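Local coordinates for GTPase activator-like protein (Chaetomium thermophilum, PDB 5HIU) that probably activates a small GTPase as the full-length TSC2 homologue, this chain being its helical N-terminal part, at residues A65-I69 with S81-L85; L377-E383 with L445-C451; V434-I438 with C451-L455. All coordinates share one frame; numbering follows the deposited sequence.

Contact 1 and the pair formed by contacts 2 and 3 lie on opposite sides of the chain's centre in an all-helical solenoid. The centres of contacts 1 and 2 are about 75 Å apart. Contact 1 is buried and joins the turn after helix 59-65 to helix 75-89. It mixes one hydroxyl-carbonyl bond with aliphatic and CH-pi packing. Contacts 2 and 3 are partly buried, have centres about 9 Å apart, and share Cys451 and helix 448-459. Contact 2 brings a loop onto the start of that helix through an amide stacked on an indole and weak polar bonds. Contact 3 pairs the same helix with helix 423-441 through apolar side chains.

Contact 1: residues A65-I69 with S81-L85; sequences AKDMI and SWELL
The turn of a helical hairpin brings Ala65 and Ile69 against Ser81 and Trp82. Ala65 ends helix 59-65, and residues 67-69 form a short 3-10 segment after it. Residues 81-85 lie on helix 75-89. Ser81 OG donates to Ala65 O at 3.0 Å. The same oxygen accepts the backbone N of Met68 at 2.8 Å. The two donors come from opposite faces of the carbonyl plane, and the hydroxyl stands 57° out of it. Ser81 chi1 is -175°, which swings OG away from its own backbone N and across to the turn. Its hydroxyl is buried, and Met68 CB sits 3.5 Å from Ser81 OG.

Ile69 buries more surface here than any other residue of the contact. Its CD1 lies over a face of the Trp82 indole, 3.4 Å from the centroid of the five-membered ring and 9° off the ring normal. This is a CH-pi contact, and the isoleucine chain runs roughly perpendicular to the indole. The indole NE1 is hydrogen-bonded to Asp114, and Tyr117 lies nearly parallel to the ring. Ile69 also meets Leu85 tip to tip, CG1 against CD1, at a spacing modelled too short to read closely. Ala65 CB touches Leu84 CD2 at 3.6 Å. Leu31 of helix 22-33 touches Ala65, Met68 and Leu84, while Met68 and Leu84 also touch helix 36-52. One hydroxyl-carbonyl bond at the turn with apolar packing beside it, between consecutive helices, fits the helical hairpins of an alpha-solenoid.

Contact 2: residues L377-E383 with L445-C451; sequences LVEEHWE and LLQRDDC
Gln447 lies along a face of the Trp382 indole. Its CB is 3.5 Å from Trp382 CE3, above the CD2-CE3 side of the six-membered ring. Its CG sits over the five-membered ring, 3.6 Å from the centroid and 11° off the normal, a CH-pi contact. Glu380 O is also close to this CG. The chain then bends at chi2 (84°), which lays the amide along the indole. The two planes are 16° apart. Gln447 CD is 3.6 Å from Trp382 CE2, and OE1 is 3.8 Å from Trp382 CH2. At the tip, NE2 gives a weak, bent bond to Val378 O at 2.7 Å.

Trp382 NE1 points in its ring plane at Leu377 O, a bond modelled rather short that would favour this rotation. Cys451 SG meets the indole edge, 3.7 Å from Trp382 CZ3. Asp450 OD2 accepts two weak backbone bonds, from Glu383 N at 3.0 Å and from Trp382 N at 3.4 Å. Glu383 forms a salt bridge to Arg457, which probably eases its nearness to Asp450. Phe366 meets the indole edge-to-face. Gln447 is the N-cap residue of helix 448-459, and the whole is an amide-pi stack tying an interhelical loop to a helix start.

Contact 3: residues V434-I438 with C451-L455; sequences VENLI and CMKFL
Leu455 N donates to Cys451 O at 3.1 Å, one helical turn back. Ile438 N and Val434 O form the matching bond on the partner helix. The i to i+4 repeat they belong to puts Val434 and Ile438 on one face of helix 423-441, and Cys451 and Leu455 on one face of helix 448-459. The contact itself is apolar.

Val434 and Leu455 lie alongside, their chains running opposite ways, with Val434 CG1 3.7 Å from Leu455 CD1. The same methyl lies 3.9 Å from Cys451 SG. Val434 chi1 is 168°, and this turns CG1 to Cys451 and Leu455 while CG2 goes to Phe454. That second methyl comes to 4.2 Å from Phe454 CE2, at an oblique angle to the ring. Phe454 in turn stacks on Phe386 of helix 383-391, a helix that also touches Val434 and Cys451.

Ile438 packs one turn further along. Its CG1 is 3.8 Å from Cys451 CB. Its CD1 points to Leu455 CD1, tip to tip, but the two methyls are modelled closer than carbons can comfortably sit, so the exact spacing is doubtful. Met452 is bent at chi2 and chi3, which brings its CE to Ile438 CD1 at 3.6 Å. It lies on the exposed side, whereas Val434, Cys451 and Phe454 are buried. Leu455 also touches Ile431 of the partner helix.

The short helix axes approach to 10.2 Å with a signed crossing angle of -144°. They run roughly antiparallel, joined by a short connection. This is an antiparallel helical hairpin near the C-terminal end of this alpha-solenoid fragment.

Contact 1: residues A65-I69 with S81-L85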
# COMPACT_ATOMS: atom_id res chain seq x y z
N ALA A 65 6.89 -38.85 -3.73
CA ALA A 65 5.69 -38.30 -3.09
C ALA A 65 4.90 -37.29 -3.88
O ALA A 65 3.72 -37.13 -3.62
CB ALA A 65 6.08 -37.67 -1.76
N LYS A 66 5.55 -36.58 -4.81
CA LYS A 66 4.92 -35.41 -5.46
C LYS A 66 3.55 -35.65 -6.08
O LYS A 66 2.72 -34.74 -6.11
CB LYS A 66 5.85 -34.77 -6.48
CG LYS A 66 6.29 -35.66 -7.63
CD LYS A 66 7.52 -35.07 -8.29
CE LYS A 66 8.14 -35.98 -9.32
NZ LYS A 66 7.93 -35.44 -10.69
N ASP A 67 3.30 -36.86 -6.56
CA ASP A 67 1.98 -37.22 -7.12
C ASP A 67 0.85 -37.19 -6.10
O ASP A 67 -0.29 -36.93 -6.46
CB ASP A 67 2.03 -38.59 -7.79
CG ASP A 67 2.25 -39.70 -6.80
OD1 ASP A 67 1.26 -40.20 -6.22
OD2 ASP A 67 3.41 -40.07 -6.57
N MET A 68 1.17 -37.44 -4.83
CA MET A 68 0.16 -37.47 -3.76
C MET A 68 -0.49 -36.10 -3.47
O MET A 68 -1.54 -36.03 -2.83
CB MET A 68 0.77 -38.01 -2.46
CG MET A 68 1.31 -39.42 -2.57
SD MET A 68 2.20 -40.00 -1.11
CE MET A 68 0.81 -40.26 0.01
N ILE A 69 0.15 -35.03 -3.95
CA ILE A 69 -0.34 -33.65 -3.85
C ILE A 69 -1.44 -33.37 -4.86
O ILE A 69 -2.12 -32.39 -4.76
CB ILE A 69 0.82 -32.70 -4.14
CG1 ILE A 69 1.89 -32.85 -3.07
CG2 ILE A 69 0.41 -31.24 -4.22
CD1 ILE A 69 1.38 -32.75 -1.66
N SER A 81 1.50 -35.52 2.30
CA SER A 81 2.51 -35.30 1.27
C SER A 81 3.05 -33.87 1.29
O SER A 81 4.25 -33.66 1.20
CB SER A 81 1.93 -35.65 -0.10
OG SER A 81 2.90 -35.57 -1.14
N TRP A 82 2.16 -32.90 1.40
CA TRP A 82 2.56 -31.49 1.48
C TRP A 82 3.51 -31.26 2.62
O TRP A 82 4.48 -30.52 2.51
CB TRP A 82 1.37 -30.59 1.73
CG TRP A 82 0.64 -30.20 0.55
CD1 TRP A 82 -0.65 -30.48 0.27
CD2 TRP A 82 1.12 -29.40 -0.51
NE1 TRP A 82 -1.01 -29.92 -0.92
CE2 TRP A 82 0.07 -29.25 -1.43
CE3 TRP A 82 2.35 -28.82 -0.80
CZ2 TRP A 82 0.20 -28.53 -2.61
CZ3 TRP A 82 2.49 -28.10 -1.98
CH2 TRP A 82 1.41 -27.97 -2.86
N GLU A 83 3.22 -31.90 3.74
CA GLU A 83 4.04 -31.75 4.92
C GLU A 83 5.41 -32.35 4.74
O GLU A 83 6.39 -31.88 5.32
CB GLU A 83 3.34 -32.35 6.10
CG GLU A 83 2.04 -31.62 6.36
CD GLU A 83 1.30 -32.17 7.53
OE1 GLU A 83 1.13 -33.41 7.62
OE2 GLU A 83 0.88 -31.31 8.34
N LEU A 84 5.47 -33.40 3.92
CA LEU A 84 6.72 -34.06 3.65
C LEU A 84 7.51 -33.21 2.68
O LEU A 84 8.73 -33.11 2.80
CB LEU A 84 6.46 -35.45 3.08
CG LEU A 84 7.62 -36.16 2.39
CD1 LEU A 84 8.68 -36.56 3.40
CD2 LEU A 84 7.09 -37.36 1.63
N LEU A 85 6.81 -32.61 1.71
CA LEU A 85 7.46 -31.78 0.68
C LEU A 85 8.00 -30.49 1.30
O LEU A 85 9.09 -30.02 0.97
CB LEU A 85 6.48 -31.47 -0.46
CG LEU A 85 6.01 -32.62 -1.36
CD1 LEU A 85 5.09 -32.10 -2.46
CD2 LEU A 85 7.16 -33.40 -1.99

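Contact 2: residues L377-E383 with L445-C451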
# COMPACT_ATOMS: atom_id res chain seq x y z
N LEU A 377 5.79 31.37 0.24
CA LEU A 377 5.06 32.60 0.07
C LEU A 377 5.79 33.88 0.55
O LEU A 377 5.15 34.93 0.69
CB LEU A 377 3.64 32.46 0.63
CG LEU A 377 3.33 32.08 2.08
CD1 LEU A 377 3.56 33.25 3.01
CD2 LEU A 377 1.87 31.71 2.16
N VAL A 378 7.11 33.84 0.74
CA VAL A 378 7.79 35.03 1.27
C VAL A 378 7.97 36.13 0.23
O VAL A 378 7.76 37.30 0.56
CB VAL A 378 9.15 34.73 1.95
CG1 VAL A 378 8.96 33.74 3.09
CG2 VAL A 378 10.18 34.26 0.95
N GLU A 379 8.33 35.79 -1.00
CA GLU A 379 8.61 36.83 -2.02
C GLU A 379 7.37 37.18 -2.86
O GLU A 379 7.52 37.70 -3.97
CB GLU A 379 9.74 36.38 -2.96
CG GLU A 379 11.08 36.09 -2.32
CD GLU A 379 11.90 37.33 -1.99
OE1 GLU A 379 11.32 38.39 -1.68
OE2 GLU A 379 13.14 37.23 -2.04
N GLU A 380 6.17 36.95 -2.34
CA GLU A 380 5.00 36.75 -3.19
C GLU A 380 3.78 37.57 -2.81
O GLU A 380 3.59 37.91 -1.66
CB GLU A 380 4.61 35.28 -3.13
CG GLU A 380 5.75 34.31 -3.37
CD GLU A 380 6.05 34.05 -4.83
OE1 GLU A 380 5.18 34.31 -5.68
OE2 GLU A 380 7.17 33.57 -5.12
N HIS A 381 2.95 37.87 -3.80
CA HIS A 381 1.66 38.55 -3.59
C HIS A 381 0.70 37.64 -2.83
O HIS A 381 0.54 36.48 -3.20
CB HIS A 381 1.02 38.90 -4.93
CG HIS A 381 1.86 39.81 -5.78
ND1 HIS A 381 1.92 41.18 -5.57
CD2 HIS A 381 2.66 39.55 -6.84
CE1 HIS A 381 2.73 41.71 -6.46
NE2 HIS A 381 3.19 40.75 -7.24
N TRP A 382 0.06 38.17 -1.79
CA TRP A 382 -0.79 37.35 -0.92
C TRP A 382 -2.29 37.52 -1.17
O TRP A 382 -3.10 36.78 -0.58
CB TRP A 382 -0.46 37.60 0.56
CG TRP A 382 0.89 37.08 1.00
CD1 TRP A 382 1.76 36.34 0.25
CD2 TRP A 382 1.50 37.23 2.29
NE1 TRP A 382 2.88 36.04 0.99
CE2 TRP A 382 2.75 36.58 2.24
CE3 TRP A 382 1.12 37.86 3.48
CZ2 TRP A 382 3.62 36.53 3.33
CZ3 TRP A 382 2.00 37.82 4.56
CH2 TRP A 382 3.23 37.15 4.47
N GLU A 383 -2.67 38.47 -2.03
CA GLU A 383 -4.09 38.66 -2.39
C GLU A 383 -4.67 37.37 -2.95
O GLU A 383 -5.71 36.90 -2.47
CB GLU A 383 -4.28 39.80 -3.40
CG GLU A 383 -5.72 39.92 -3.92
CD GLU A 383 -6.06 41.32 -4.42
OE1 GLU A 383 -6.81 42.05 -3.72
OE2 GLU A 383 -5.59 41.69 -5.52
N LEU A 445 7.38 43.95 6.52
CA LEU A 445 6.55 42.97 5.82
C LEU A 445 6.00 43.52 4.51
O LEU A 445 5.10 44.37 4.51
CB LEU A 445 5.38 42.54 6.69
CG LEU A 445 4.34 41.63 6.06
CD1 LEU A 445 4.94 40.27 5.77
CD2 LEU A 445 3.14 41.51 6.99
N LEU A 446 6.51 42.98 3.41
CA LEU A 446 6.13 43.40 2.07
C LEU A 446 4.60 43.50 1.91
O LEU A 446 4.05 44.55 1.56
CB LEU A 446 6.67 42.39 1.05
CG LEU A 446 8.16 42.04 1.06
CD1 LEU A 446 8.44 40.98 0.00
CD2 LEU A 446 9.02 43.28 0.84
N GLN A 447 3.94 42.40 2.25
CA GLN A 447 2.57 42.12 1.82
C GLN A 447 1.52 42.70 2.75
O GLN A 447 0.34 42.36 2.63
CB GLN A 447 2.38 40.62 1.70
CG GLN A 447 3.45 39.89 0.89
CD GLN A 447 4.69 39.53 1.71
OE1 GLN A 447 4.95 40.12 2.75
NE2 GLN A 447 5.47 38.58 1.22
N ARG A 448 1.93 43.58 3.65
CA ARG A 448 1.07 44.11 4.69
C ARG A 448 -0.25 44.71 4.21
O ARG A 448 -1.27 44.61 4.90
CB ARG A 448 1.84 45.16 5.49
CG ARG A 448 1.11 45.70 6.71
CD ARG A 448 2.00 46.62 7.53
NE ARG A 448 2.46 47.77 6.75
CZ ARG A 448 3.02 48.87 7.25
NH1 ARG A 448 3.18 49.03 8.57
NH2 ARG A 448 3.40 49.84 6.43
N ASP A 449 -0.25 45.36 3.04
CA ASP A 449 -1.48 45.98 2.53
C ASP A 449 -2.47 44.90 2.07
O ASP A 449 -3.68 45.05 2.25
CB ASP A 449 -1.20 46.99 1.40
N ASP A 450 -1.95 43.82 1.48
CA ASP A 450 -2.77 42.64 1.18
C ASP A 450 -3.28 41.99 2.47
O ASP A 450 -4.45 41.61 2.56
CB ASP A 450 -2.01 41.63 0.31
CG ASP A 450 -2.15 41.91 -1.20
OD1 ASP A 450 -2.91 42.84 -1.57
OD2 ASP A 450 -1.49 41.19 -2.00
N CYS A 451 -2.40 41.90 3.48
CA CYS A 451 -2.81 41.43 4.80
C CYS A 451 -4.00 42.23 5.28
O CYS A 451 -5.04 41.69 5.67
CB CYS A 451 -1.68 41.56 5.81
SG CYS A 451 -0.48 40.21 5.80

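Contact 3: residues V434-I438 with C451-L455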
# COMPACT_ATOMS: atom_id res chain seq x y z
N VAL A 434 -2.39 36.35 10.71
CA VAL A 434 -2.21 37.46 9.79
C VAL A 434 -2.12 38.76 10.58
O VAL A 434 -1.36 39.67 10.25
CB VAL A 434 -3.39 37.56 8.81
CG1 VAL A 434 -3.35 38.89 8.06
CG2 VAL A 434 -3.36 36.40 7.84
N GLU A 435 -2.93 38.81 11.62
CA GLU A 435 -2.90 39.89 12.58
C GLU A 435 -1.53 40.02 13.23
O GLU A 435 -0.99 41.11 13.33
CB GLU A 435 -3.97 39.61 13.61
CG GLU A 435 -4.16 40.64 14.68
CD GLU A 435 -5.42 40.36 15.48
OE1 GLU A 435 -6.51 40.36 14.87
OE2 GLU A 435 -5.31 40.12 16.70
N ASN A 436 -0.98 38.90 13.66
CA ASN A 436 0.35 38.88 14.28
C ASN A 436 1.46 39.27 13.33
O ASN A 436 2.43 39.89 13.75
CB ASN A 436 0.68 37.49 14.84
CG ASN A 436 0.06 37.23 16.19
OD1 ASN A 436 -0.52 36.18 16.42
ND2 ASN A 436 0.21 38.18 17.11
N LEU A 437 1.34 38.87 12.07
CA LEU A 437 2.38 39.14 11.08
C LEU A 437 2.49 40.64 10.86
O LEU A 437 3.59 41.18 10.80
CB LEU A 437 2.08 38.44 9.77
CG LEU A 437 2.38 36.94 9.79
CD1 LEU A 437 1.65 36.28 8.64
CD2 LEU A 437 3.87 36.62 9.69
N ILE A 438 1.35 41.30 10.75
CA ILE A 438 1.32 42.73 10.62
C ILE A 438 1.98 43.36 11.82
O ILE A 438 2.85 44.21 11.69
CB ILE A 438 -0.12 43.26 10.53
CG1 ILE A 438 -0.79 42.76 9.25
CG2 ILE A 438 -0.14 44.80 10.58
CD1 ILE A 438 -2.30 42.88 9.27
N CYS A 451 -2.40 41.90 3.48
CA CYS A 451 -2.81 41.43 4.80
C CYS A 451 -4.00 42.23 5.28
O CYS A 451 -5.04 41.69 5.67
CB CYS A 451 -1.68 41.56 5.81
SG CYS A 451 -0.48 40.21 5.80
N MET A 452 -3.85 43.54 5.21
CA MET A 452 -4.85 44.45 5.76
C MET A 452 -6.19 44.38 5.04
O MET A 452 -7.23 44.35 5.68
CB MET A 452 -4.30 45.86 5.75
CG MET A 452 -3.46 46.15 6.98
SD MET A 452 -4.47 46.89 8.29
CE MET A 452 -3.78 46.13 9.75
N LYS A 453 -6.16 44.36 3.71
CA LYS A 453 -7.39 44.25 2.93
C LYS A 453 -8.15 42.98 3.30
O LYS A 453 -9.37 43.00 3.47
CB LYS A 453 -7.09 44.29 1.44
CG LYS A 453 -6.66 45.67 0.96
CD LYS A 453 -6.21 45.64 -0.49
CE LYS A 453 -5.58 46.96 -0.90
NZ LYS A 453 -5.10 46.92 -2.31
N PHE A 454 -7.41 41.88 3.44
CA PHE A 454 -7.99 40.60 3.84
C PHE A 454 -8.73 40.68 5.18
O PHE A 454 -9.87 40.21 5.28
CB PHE A 454 -6.93 39.48 3.87
CG PHE A 454 -7.36 38.27 4.65
CD1 PHE A 454 -8.23 37.35 4.09
CD2 PHE A 454 -6.94 38.08 5.95
CE1 PHE A 454 -8.65 36.25 4.82
CE2 PHE A 454 -7.36 36.99 6.68
CZ PHE A 454 -8.21 36.07 6.12
N LEU A 455 -8.11 41.25 6.20
CA LEU A 455 -8.76 41.37 7.52
C LEU A 455 -10.04 42.21 7.47
O LEU A 455 -10.98 41.95 8.22
CB LEU A 455 -7.80 41.97 8.55
CG LEU A 455 -6.66 41.08 9.05
CD1 LEU A 455 -5.35 41.85 9.05
CD2 LEU A 455 -6.94 40.51 10.43